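Local coordinates for penicillin-binding protein PbpB (PDB 6KGW), which synthesises cross-linked peptidoglycan from lipid intermediates during cell wall biogenesis and binds penicillins through its transpeptidase domain, at residues A[194-199]-A[411-416]; A[267-272]-A[324-329]; A[493-498]-A[514-519]. All coordinates share one frame; numbering follows the deposited sequence.

Interaction 1 (A[194-199]-A[411-416])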
loop_
_atom_site.group_PDB
_atom_site.type_symbol
_atom_site.label_atom_id
_atom_site.label_comp_id
_atom_site.label_asym_id
_atom_site.label_seq_id
_atom_site.Cartn_x
_atom_site.Cartn_y
_atom_site.Cartn_z
ATOM N N VAL A 194 -5.126 -20.943 2.893
ATOM C CA VAL A 194 -5.561 -19.951 3.874
ATOM C C VAL A 194 -4.845 -18.636 3.580
ATOM O O VAL A 194 -3.620 -18.548 3.680
ATOM C CB VAL A 194 -5.273 -20.419 5.311
ATOM C CG1 VAL A 194 -5.966 -19.520 6.317
ATOM C CG2 VAL A 194 -5.696 -21.872 5.500
ATOM N N LEU A 195 -5.597 -17.611 3.222
ATOM C CA LEU A 195 -5.010 -16.307 2.978
ATOM C C LEU A 195 -4.874 -15.505 4.275
ATOM O O LEU A 195 -5.554 -15.753 5.281
ATOM C CB LEU A 195 -5.852 -15.533 1.977
ATOM C CG LEU A 195 -6.137 -16.287 0.681
ATOM C CD1 LEU A 195 -7.027 -15.418 -0.180
ATOM C CD2 LEU A 195 -4.847 -16.652 -0.063
ATOM N N THR A 196 -3.976 -14.525 4.242
ATOM C CA THR A 196 -3.911 -13.584 5.353
ATOM C C THR A 196 -5.070 -12.600 5.355
ATOM O O THR A 196 -5.273 -11.921 6.364
ATOM C CB THR A 196 -2.609 -12.788 5.328
ATOM O OG1 THR A 196 -2.554 -12.010 4.118
ATOM C CG2 THR A 196 -1.423 -13.724 5.433
ATOM N N LEU A 197 -5.823 -12.509 4.260
ATOM C CA LEU A 197 -6.962 -11.597 4.197
ATOM C C LEU A 197 -7.951 -11.834 5.340
ATOM O O LEU A 197 -8.213 -12.969 5.740
ATOM C CB LEU A 197 -7.687 -11.762 2.867
ATOM C CG LEU A 197 -6.962 -11.407 1.579
ATOM C CD1 LEU A 197 -7.877 -11.746 0.415
ATOM C CD2 LEU A 197 -6.578 -9.935 1.580
ATOM N N ASP A 198 -8.490 -10.746 5.867
ATOM C CA ASP A 198 -9.644 -10.772 6.761
ATOM C C ASP A 198 -10.848 -10.294 5.954
ATOM O O ASP A 198 -10.912 -9.121 5.572
ATOM C CB ASP A 198 -9.400 -9.884 7.980
ATOM C CG ASP A 198 -10.592 -9.836 8.937
ATOM O OD1 ASP A 198 -11.756 -9.762 8.494
ATOM O OD2 ASP A 198 -10.351 -9.857 10.158
ATOM N N ASN A 199 -11.805 -11.198 5.722
ATOM C CA ASN A 199 -12.939 -10.907 4.846
ATOM C C ASN A 199 -13.704 -9.664 5.276
ATOM O O ASN A 199 -14.088 -8.846 4.431
ATOM C CB ASN A 199 -13.872 -12.105 4.792
ATOM C CG ASN A 199 -13.477 -13.074 3.721
ATOM O OD1 ASN A 199 -12.502 -12.843 2.999
ATOM N ND2 ASN A 199 -14.229 -14.167 3.595
ATOM N N ILE A 411 0.580 -12.781 1.531
ATOM C CA ILE A 411 -0.861 -13.016 1.503
ATOM C C ILE A 411 -1.214 -14.472 1.767
ATOM O O ILE A 411 -2.374 -14.757 2.121
ATOM C CB ILE A 411 -1.504 -12.557 0.175
ATOM C CG1 ILE A 411 -3.025 -12.384 0.358
ATOM C CG2 ILE A 411 -1.235 -13.574 -0.955
ATOM C CD1 ILE A 411 -3.645 -11.353 -0.538
ATOM N N ILE A 412 -0.281 -15.401 1.587
ATOM C CA ILE A 412 -0.565 -16.805 1.852
ATOM C C ILE A 412 -0.164 -17.093 3.290
ATOM O O ILE A 412 0.992 -16.904 3.676
ATOM C CB ILE A 412 0.141 -17.726 0.851
ATOM C CG1 ILE A 412 -0.351 -17.380 -0.557
ATOM C CG2 ILE A 412 -0.261 -19.145 1.111
ATOM C CD1 ILE A 412 0.463 -17.996 -1.674
ATOM N N LYS A 413 -1.140 -17.484 4.094
ATOM C CA LYS A 413 -0.967 -17.671 5.525
ATOM C C LYS A 413 -0.549 -19.100 5.865
ATOM O O LYS A 413 0.370 -19.305 6.666
ATOM C CB LYS A 413 -2.275 -17.305 6.236
ATOM C CG LYS A 413 -2.312 -17.550 7.703
ATOM C CD LYS A 413 -1.582 -16.482 8.478
ATOM C CE LYS A 413 -2.102 -16.381 9.923
ATOM N NZ LYS A 413 -1.116 -15.676 10.795
ATOM N N ALA A 414 -1.191 -20.084 5.244
ATOM C CA ALA A 414 -0.984 -21.497 5.532
ATOM C C ALA A 414 -1.726 -22.303 4.474
ATOM O O ALA A 414 -2.527 -21.765 3.703
ATOM C CB ALA A 414 -1.475 -21.859 6.936
ATOM N N THR A 415 -1.443 -23.606 4.441
ATOM C CA THR A 415 -2.173 -24.559 3.615
ATOM C C THR A 415 -2.598 -25.734 4.481
ATOM O O THR A 415 -1.838 -26.179 5.347
ATOM C CB THR A 415 -1.340 -25.075 2.438
ATOM O OG1 THR A 415 -0.296 -25.911 2.936
ATOM C CG2 THR A 415 -0.716 -23.935 1.687
ATOM N N VAL A 416 -3.810 -26.228 4.246
ATOM C CA VAL A 416 -4.370 -27.369 4.956
ATOM C C VAL A 416 -4.426 -28.552 4.002
ATOM O O VAL A 416 -4.986 -28.445 2.902
ATOM C CB VAL A 416 -5.768 -27.053 5.509
ATOM C CG1 VAL A 416 -6.336 -28.282 6.235
ATOM C CG2 VAL A 416 -5.699 -25.851 6.434
#
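Val-194 faces two residues at once, Lys-413 and Ala-414, and its carbonyl oxygen serves both. Lys-413 N reaches Val-194 O at 2.7 Å, whereas Ala-414 N lies at a longer 3.3 Å from the same oxygen. Val-194 N answers with a bond of 2.8 Å to Ala-414 O. This is a classic beta bulge: one extra residue, Lys-413, is squeezed into the strand opposite a single valine, its backbone bent to a helix-like psi of -44°. The pairing belongs to a mixed sheet in which strand 192-195 runs between 21-22 and 412-416. Strands 21-22, 28-36 and 122-127 of the same sheet fall in the dimerisation-domain sequence range, 412-416 in the transpeptidase range.

Lys-413 can be followed outward from the bulge. Its CB sits against the backbone, 3.1 Å from Val-194 O, and meets Thr-196 CG2 at 3.8 Å. CG stands anti to the backbone N, and a bend at chi2 (78°) then turns the chain so that CD passes 4.1 Å from that same threonine methyl. The amine NZ leaves the contact to form a salt bridge with Glu-232, a reach that the long, flexible lysine chain makes possible.

On the face bearing Val-194 and Ala-414, the small alanine meets the branched valine, whose CG2 also touches Val-416 CG2. Beyond the strand, Thr-196 N donates to Ile-411 O at 2.7 Å. The buried OG1 of Thr-196 bonds to Val-233 O and Arg-410 O, so the hydroxyl is not left without partners in the interior. Nearby, the methyl ends Leu-197 CD2 and Ile-411 CD1 pack 3.9 Å apart.

Interaction 2 (A[267-272]-A[324-329]). With AIX ((2R,4S)-2-[(1R)-1-{[(2R)-2-amino-2-phenylacetyl]amino}-2-oxoethyl]-5,5-dimethyl-1,3-thiazolidine-4-carboxylic acid), chain E.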
loop_
_atom_site.group_PDB
_atom_site.type_symbol
_atom_site.label_atom_id
_atom_site.label_comp_id
_atom_site.label_asym_id
_atom_site.label_seq_id
_atom_site.Cartn_x
_atom_site.Cartn_y
_atom_site.Cartn_z
ATOM N N PRO A 267 5.587 7.756 -6.972
ATOM C CA PRO A 267 4.897 8.006 -5.697
ATOM C C PRO A 267 4.804 9.475 -5.294
ATOM O O PRO A 267 3.966 9.810 -4.444
ATOM C CB PRO A 267 5.755 7.226 -4.700
ATOM C CG PRO A 267 7.167 7.375 -5.301
ATOM C CD PRO A 267 6.956 7.248 -6.783
ATOM N N GLY A 268 5.629 10.358 -5.852
ATOM C CA GLY A 268 5.655 11.720 -5.343
ATOM C C GLY A 268 5.952 11.747 -3.855
ATOM O O GLY A 268 6.738 10.950 -3.337
ATOM N N SER A 269 5.240 12.614 -3.142
ATOM C CA SER A 269 5.590 12.974 -1.773
ATOM C C SER A 269 5.420 11.867 -0.726
ATOM O O SER A 269 5.990 11.996 0.370
ATOM C CB SER A 269 4.769 14.182 -1.360
ATOM O OG SER A 269 5.366 15.305 -1.932
ATOM N N VAL A 270 4.662 10.795 -0.990
ATOM C CA VAL A 270 4.698 9.725 0.012
ATOM C C VAL A 270 6.093 9.143 0.130
ATOM O O VAL A 270 6.448 8.606 1.181
ATOM C CB VAL A 270 3.700 8.580 -0.247
ATOM C CG1 VAL A 270 2.324 9.011 0.143
ATOM C CG2 VAL A 270 3.787 8.104 -1.703
ATOM N N ASN A 271 6.910 9.267 -0.912
ATOM C CA ASN A 271 8.285 8.802 -0.817
ATOM C C ASN A 271 9.112 9.554 0.224
ATOM O O ASN A 271 10.226 9.124 0.525
ATOM C CB ASN A 271 8.967 8.912 -2.177
ATOM C CG ASN A 271 10.085 7.910 -2.337
ATOM O OD1 ASN A 271 9.914 6.739 -2.014
ATOM N ND2 ASN A 271 11.247 8.363 -2.812
ATOM N N LYS A 272 8.617 10.667 0.771
ATOM C CA LYS A 272 9.466 11.459 1.649
ATOM C C LYS A 272 9.783 10.756 2.964
ATOM O O LYS A 272 10.680 11.200 3.682
ATOM C CB LYS A 272 8.830 12.824 1.889
ATOM C CG LYS A 272 8.876 13.720 0.661
ATOM C CD LYS A 272 8.306 15.092 0.952
ATOM C CE LYS A 272 8.145 15.908 -0.341
ATOM N NZ LYS A 272 7.542 17.237 -0.053
ATOM N N SER A 324 5.006 19.216 3.540
ATOM C CA SER A 324 5.489 18.636 2.286
ATOM C C SER A 324 6.231 19.674 1.436
ATOM O O SER A 324 5.961 19.847 0.247
ATOM C CB SER A 324 4.342 17.984 1.511
ATOM O OG SER A 324 4.799 16.887 0.764
ATOM N N SER A 325 7.197 20.352 2.054
ATOM C CA SER A 325 8.126 21.205 1.314
ATOM C C SER A 325 9.093 20.358 0.480
ATOM O O SER A 325 9.869 19.570 1.031
ATOM C CB SER A 325 8.897 22.094 2.287
ATOM O OG SER A 325 9.983 22.755 1.658
ATOM N N ASN A 326 9.054 20.523 -0.847
ATOM C CA ASN A 326 10.041 19.862 -1.700
ATOM C C ASN A 326 11.436 20.423 -1.447
ATOM O O ASN A 326 12.403 19.670 -1.283
ATOM C CB ASN A 326 9.673 20.025 -3.181
ATOM C CG ASN A 326 8.416 19.245 -3.589
ATOM O OD1 ASN A 326 8.008 18.283 -2.935
ATOM N ND2 ASN A 326 7.801 19.672 -4.695
ATOM N N VAL A 327 11.553 21.753 -1.423
ATOM C CA VAL A 327 12.833 22.408 -1.158
ATOM C C VAL A 327 13.417 21.929 0.169
ATOM O O VAL A 327 14.593 21.537 0.253
ATOM C CB VAL A 327 12.643 23.938 -1.187
ATOM C CG1 VAL A 327 13.929 24.674 -0.777
ATOM C CG2 VAL A 327 12.144 24.373 -2.581
ATOM N N GLY A 328 12.592 21.929 1.222
ATOM C CA GLY A 328 13.057 21.450 2.509
ATOM C C GLY A 328 13.509 20.002 2.472
ATOM O O GLY A 328 14.536 19.648 3.065
ATOM N N THR A 329 12.733 19.136 1.794
ATOM C CA THR A 329 13.121 17.730 1.683
ATOM C C THR A 329 14.470 17.597 1.000
ATOM O O THR A 329 15.311 16.786 1.400
ATOM C CB THR A 329 12.060 16.954 0.912
ATOM O OG1 THR A 329 10.863 16.852 1.692
ATOM C CG2 THR A 329 12.564 15.553 0.519
HETATM C C8 AIX E . 0.463 19.448 -7.697
HETATM C C5 AIX E . 2.801 19.022 -7.294
HETATM C C6 AIX E . 1.720 18.923 -2.281
HETATM N N1 AIX E . 4.192 17.391 -4.986
HETATM C C2 AIX E . 0.992 16.720 -1.155
HETATM N N3 AIX E . 3.313 17.113 -1.792
HETATM C C4 AIX E . 3.988 18.074 -7.310
HETATM C C1 AIX E . 1.526 19.649 -0.951
HETATM C C3 AIX E . 4.758 18.096 -5.977
HETATM C C7 AIX E . 1.558 18.600 -7.745
HETATM C C9 AIX E . 0.596 20.726 -7.199
HETATM C C10 AIX E . 1.829 21.159 -6.756
HETATM C C11 AIX E . 2.926 20.315 -6.808
HETATM C C12 AIX E . 1.920 17.381 -2.162
HETATM C C13 AIX E . 4.232 17.975 -2.501
HETATM C C14 AIX E . 4.818 17.135 -3.689
HETATM C C15 AIX E . 4.698 15.639 -3.227
HETATM C C16 AIX E . 0.573 19.230 -3.243
HETATM N N2 AIX E . 4.862 18.328 -8.470
HETATM O O1 AIX E . 1.619 16.446 -0.055
HETATM O O2 AIX E . -0.196 16.477 -1.352
HETATM O O3 AIX E . 5.819 18.706 -5.866
HETATM O O4 AIX E . 3.739 14.967 -3.498
HETATM S S1 AIX E . 3.305 19.470 -3.043
#
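Ser-269 and Lys-272 of the SxxK motif here meet Ser-324 and Asn-326 of the SxN motif, an arrangement that forms the core of the active site in penicillin-recognising transpeptidases. The enzyme is caught as an acyl-enzyme: Ser-269 OG is covalently joined to C15 of AIX, an opened penicillin. The acyl oxygen O4 takes a weak bond from Ser-269 N, which probably forms one side of the oxyanion hole, as in related enzymes.

Lys-272 reaches from one segment to the other. Its chain runs extended beyond CG, carrying NZ to 2.9 Å from Ser-324 OG and 3.1 Å from Asn-326 OD1. NZ lies tilted 23° from the amide plane of Asn-326, and the lysine crosses the asparagine side chain at about a right angle. Lysine has the slender chain to enter this buried place, and its amine can donate to a hydroxyl and an amide oxygen together.

Ser-324 is also the positive-phi residue (63°) of a Schellman motif that closes helix 317-323, so a helix end places its hydroxyl. There OG accepts from AIX N3 at 3.0 Å as well, and Lys-475 of the neighbouring strand is a further hydrogen-bond partner. Asn-326 divides its amide between enzyme and drug: OD1 faces the lysine, while ND2 donates to AIX O3, at a distance too short to be taken literally.

Helix 326-347 starts at Asn-326 itself, and Ser-325 is its N-cap, with OG accepting from Gly-328 N at 2.8 Å. One turn on, Thr-329 sets OG1 against the lysine chain, 3.2 Å from Lys-272 CD, and the same OG1 donates at 3.0 Å to Ser-325 O, reaching it from the face opposite Thr-329 N.

Interaction 3 (A[493-498]-A[514-519]). With AIX ((2R,4S)-2-[(1R)-1-{[(2R)-2-amino-2-phenylacetyl]amino}-2-oxoethyl]-5,5-dimethyl-1,3-thiazolidine-4-carboxylic acid), chain E.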
loop_
_atom_site.group_PDB
_atom_site.type_symbol
_atom_site.label_atom_id
_atom_site.label_comp_id
_atom_site.label_asym_id
_atom_site.label_seq_id
_atom_site.Cartn_x
_atom_site.Cartn_y
_atom_site.Cartn_z
ATOM N N VAL A 493 -2.230 16.180 -14.328
ATOM C CA VAL A 493 -2.644 14.786 -14.186
ATOM C C VAL A 493 -1.777 14.151 -13.110
ATOM O O VAL A 493 -0.546 14.113 -13.239
ATOM C CB VAL A 493 -2.530 14.006 -15.504
ATOM C CG1 VAL A 493 -3.046 12.583 -15.313
ATOM C CG2 VAL A 493 -3.288 14.714 -16.623
ATOM N N TYR A 494 -2.410 13.637 -12.054
ATOM C CA TYR A 494 -1.664 13.215 -10.876
ATOM C C TYR A 494 -2.044 11.813 -10.429
ATOM O O TYR A 494 -3.157 11.337 -10.665
ATOM C CB TYR A 494 -1.872 14.186 -9.705
ATOM C CG TYR A 494 -1.625 15.642 -10.058
ATOM C CD1 TYR A 494 -0.334 16.122 -10.254
ATOM C CD2 TYR A 494 -2.679 16.538 -10.183
ATOM C CE1 TYR A 494 -0.102 17.456 -10.561
ATOM C CE2 TYR A 494 -2.459 17.873 -10.495
ATOM C CZ TYR A 494 -1.164 18.325 -10.685
ATOM O OH TYR A 494 -0.925 19.653 -10.998
ATOM N N TRP A 495 -1.089 11.149 -9.793
ATOM C CA TRP A 495 -1.387 10.073 -8.862
ATOM C C TRP A 495 -1.498 10.707 -7.487
ATOM O O TRP A 495 -0.545 11.333 -7.026
ATOM C CB TRP A 495 -0.296 9.007 -8.859
ATOM C CG TRP A 495 -0.197 8.197 -10.102
ATOM C CD1 TRP A 495 -1.106 7.287 -10.573
ATOM C CD2 TRP A 495 0.902 8.171 -11.010
ATOM N NE1 TRP A 495 -0.651 6.719 -11.739
ATOM C CE2 TRP A 495 0.586 7.239 -12.021
ATOM C CE3 TRP A 495 2.125 8.850 -11.069
ATOM C CZ2 TRP A 495 1.445 6.975 -13.074
ATOM C CZ3 TRP A 495 2.964 8.591 -12.106
ATOM C CH2 TRP A 495 2.625 7.662 -13.105
ATOM N N ILE A 496 -2.671 10.604 -6.860
ATOM C CA ILE A 496 -2.828 10.987 -5.462
ATOM C C ILE A 496 -2.586 9.755 -4.610
ATOM O O ILE A 496 -2.926 8.627 -4.990
ATOM C CB ILE A 496 -4.218 11.590 -5.196
ATOM C CG1 ILE A 496 -4.486 12.747 -6.165
ATOM C CG2 ILE A 496 -4.322 12.035 -3.743
ATOM C CD1 ILE A 496 -3.319 13.699 -6.339
ATOM N N THR A 497 -2.001 9.961 -3.447
ATOM C CA THR A 497 -1.478 8.842 -2.691
ATOM C C THR A 497 -1.501 9.228 -1.221
ATOM O O THR A 497 -1.263 10.393 -0.889
ATOM C CB THR A 497 -0.078 8.510 -3.249
ATOM O OG1 THR A 497 0.319 7.191 -2.904
ATOM C CG2 THR A 497 0.947 9.498 -2.818
ATOM N N PHE A 498 -1.921 8.289 -0.363
ATOM C CA PHE A 498 -1.824 8.450 1.082
ATOM C C PHE A 498 -1.335 7.141 1.682
ATOM O O PHE A 498 -1.653 6.058 1.179
ATOM C CB PHE A 498 -3.159 8.856 1.741
ATOM C CG PHE A 498 -2.998 9.444 3.147
ATOM C CD1 PHE A 498 -2.911 8.623 4.263
ATOM C CD2 PHE A 498 -2.915 10.817 3.337
ATOM C CE1 PHE A 498 -2.761 9.152 5.532
ATOM C CE2 PHE A 498 -2.750 11.355 4.606
ATOM C CZ PHE A 498 -2.679 10.515 5.699
ATOM N N MET A 514 -3.940 4.716 -3.277
ATOM C CA MET A 514 -3.661 5.546 -4.446
ATOM C C MET A 514 -4.927 5.822 -5.254
ATOM O O MET A 514 -5.731 4.921 -5.503
ATOM C CB MET A 514 -2.581 4.935 -5.356
ATOM C CG MET A 514 -2.270 5.799 -6.574
ATOM S SD MET A 514 -3.306 5.477 -8.026
ATOM C CE MET A 514 -2.516 4.048 -8.765
ATOM N N LEU A 515 -5.084 7.082 -5.664
ATOM C CA LEU A 515 -6.152 7.529 -6.554
ATOM C C LEU A 515 -5.523 7.961 -7.868
ATOM O O LEU A 515 -4.641 8.826 -7.879
ATOM C CB LEU A 515 -6.924 8.701 -5.943
ATOM C CG LEU A 515 -8.006 8.492 -4.881
ATOM C CD1 LEU A 515 -7.541 7.592 -3.787
ATOM C CD2 LEU A 515 -8.413 9.836 -4.296
ATOM N N ASP A 516 -5.967 7.356 -8.969
ATOM C CA ASP A 516 -5.498 7.741 -10.292
ATOM C C ASP A 516 -6.278 8.960 -10.774
ATOM O O ASP A 516 -7.367 8.834 -11.338
ATOM C CB ASP A 516 -5.629 6.583 -11.274
ATOM C CG ASP A 516 -5.104 6.943 -12.658
ATOM O OD1 ASP A 516 -4.557 8.058 -12.822
ATOM O OD2 ASP A 516 -5.235 6.127 -13.585
ATOM N N ASN A 517 -5.698 10.147 -10.576
ATOM C CA ASN A 517 -6.151 11.426 -11.118
ATOM C C ASN A 517 -7.607 11.757 -10.799
ATOM O O ASN A 517 -8.437 11.870 -11.713
ATOM C CB ASN A 517 -5.959 11.473 -12.630
ATOM C CG ASN A 517 -5.917 12.908 -13.153
ATOM O OD1 ASN A 517 -5.221 13.775 -12.594
ATOM N ND2 ASN A 517 -6.673 13.172 -14.207
ATOM N N PRO A 518 -7.953 11.945 -9.535
ATOM C CA PRO A 518 -9.321 12.353 -9.203
ATOM C C PRO A 518 -9.576 13.823 -9.526
ATOM O O PRO A 518 -8.676 14.672 -9.484
ATOM C CB PRO A 518 -9.388 12.108 -7.692
ATOM C CG PRO A 518 -8.002 12.409 -7.228
ATOM C CD PRO A 518 -7.098 11.865 -8.335
ATOM N N ALA A 519 -10.839 14.118 -9.844
ATOM C CA ALA A 519 -11.299 15.503 -9.905
ATOM C C ALA A 519 -11.672 16.058 -8.533
ATOM O O ALA A 519 -11.816 17.275 -8.389
ATOM C CB ALA A 519 -12.501 15.619 -10.845
HETATM C C8 AIX E . 0.463 19.448 -7.697
HETATM C C5 AIX E . 2.801 19.022 -7.294
HETATM C C6 AIX E . 1.720 18.923 -2.281
HETATM N N1 AIX E . 4.192 17.391 -4.986
HETATM C C2 AIX E . 0.992 16.720 -1.155
HETATM N N3 AIX E . 3.313 17.113 -1.792
HETATM C C4 AIX E . 3.988 18.074 -7.310
HETATM C C1 AIX E . 1.526 19.649 -0.951
HETATM C C3 AIX E . 4.758 18.096 -5.977
HETATM C C7 AIX E . 1.558 18.600 -7.745
HETATM C C9 AIX E . 0.596 20.726 -7.199
HETATM C C10 AIX E . 1.829 21.159 -6.756
HETATM C C11 AIX E . 2.926 20.315 -6.808
HETATM C C12 AIX E . 1.920 17.381 -2.162
HETATM C C13 AIX E . 4.232 17.975 -2.501
HETATM C C14 AIX E . 4.818 17.135 -3.689
HETATM C C15 AIX E . 4.698 15.639 -3.227
HETATM C C16 AIX E . 0.573 19.230 -3.243
HETATM N N2 AIX E . 4.862 18.328 -8.470
HETATM O O1 AIX E . 1.619 16.446 -0.055
HETATM O O2 AIX E . -0.196 16.477 -1.352
HETATM O O3 AIX E . 5.819 18.706 -5.866
HETATM O O4 AIX E . 3.739 14.967 -3.498
HETATM S S1 AIX E . 3.305 19.470 -3.043
#
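Ile-496 and Leu-515 form the hydrogen-bonded pair of this antiparallel hairpin: Ile-496 N reaches Leu-515 O at 2.8 Å, and Leu-515 N returns to Ile-496 O at 2.7 Å. Further along, the ladder changes character. Asn-517 takes positive phi (54°), a conformation asparagine tolerates well, and its side chain stands in for a backbone carbonyl: OD1 accepts from Tyr-494 N at 2.9 Å, the donor lying 41° out of the amide plane. With CG anti to its backbone N, the amide is swung across Val-493, whose CG1 lies 3.6 Å from Asn-517 CG.

Apolar contacts occupy both faces. On one, branched Ile-496 meets Leu-515 and sets CG1 3.5 Å from Pro-518 CD, the rigid ring packing where the strand has ended. On the other, Met-514 bends at chi2 and chi3, bringing SD to 3.8 Å from Trp-495 CD1. This is a Met-aromatic contact made obliquely to the indole; the unbranched, pliable thioether chain can fold back to make it.

Contact with the drug is made by Tyr-494, whose CE1 comes within 3.5 Å of C7 in the AIX phenyl group.

Within the antiparallel sheet of the transpeptidase domain, strand 493-502 lies between 509-516 and 473-483, the latter carrying Lys-475 and Thr-476. Strand 221-227 continues the sheet beyond 509-516, and Phe-498 meets Phe-534 of helix 531-544.

Overall arrangement
Interactions 2 and 3 both border the acylated site. Their centres are about 16 Å apart, yet they touch directly where Val-270 CG1 packs 3.3 Å from Thr-497 CG2, and both contact the bound AIX: interaction 2 holds its acyl end and amide, while interaction 3 touches its phenyl group through Tyr-494. Strand 473-483 borders both, and its Thr-476 and Thr-478 also bind the drug. Interaction 1 lies apart, on the other side of the chain's centre, with its centre about 35 Å from that of interaction 2 and 30 Å from that of interaction 3. It ties distant chain segments into a separate sheet, well away from the acylated serine.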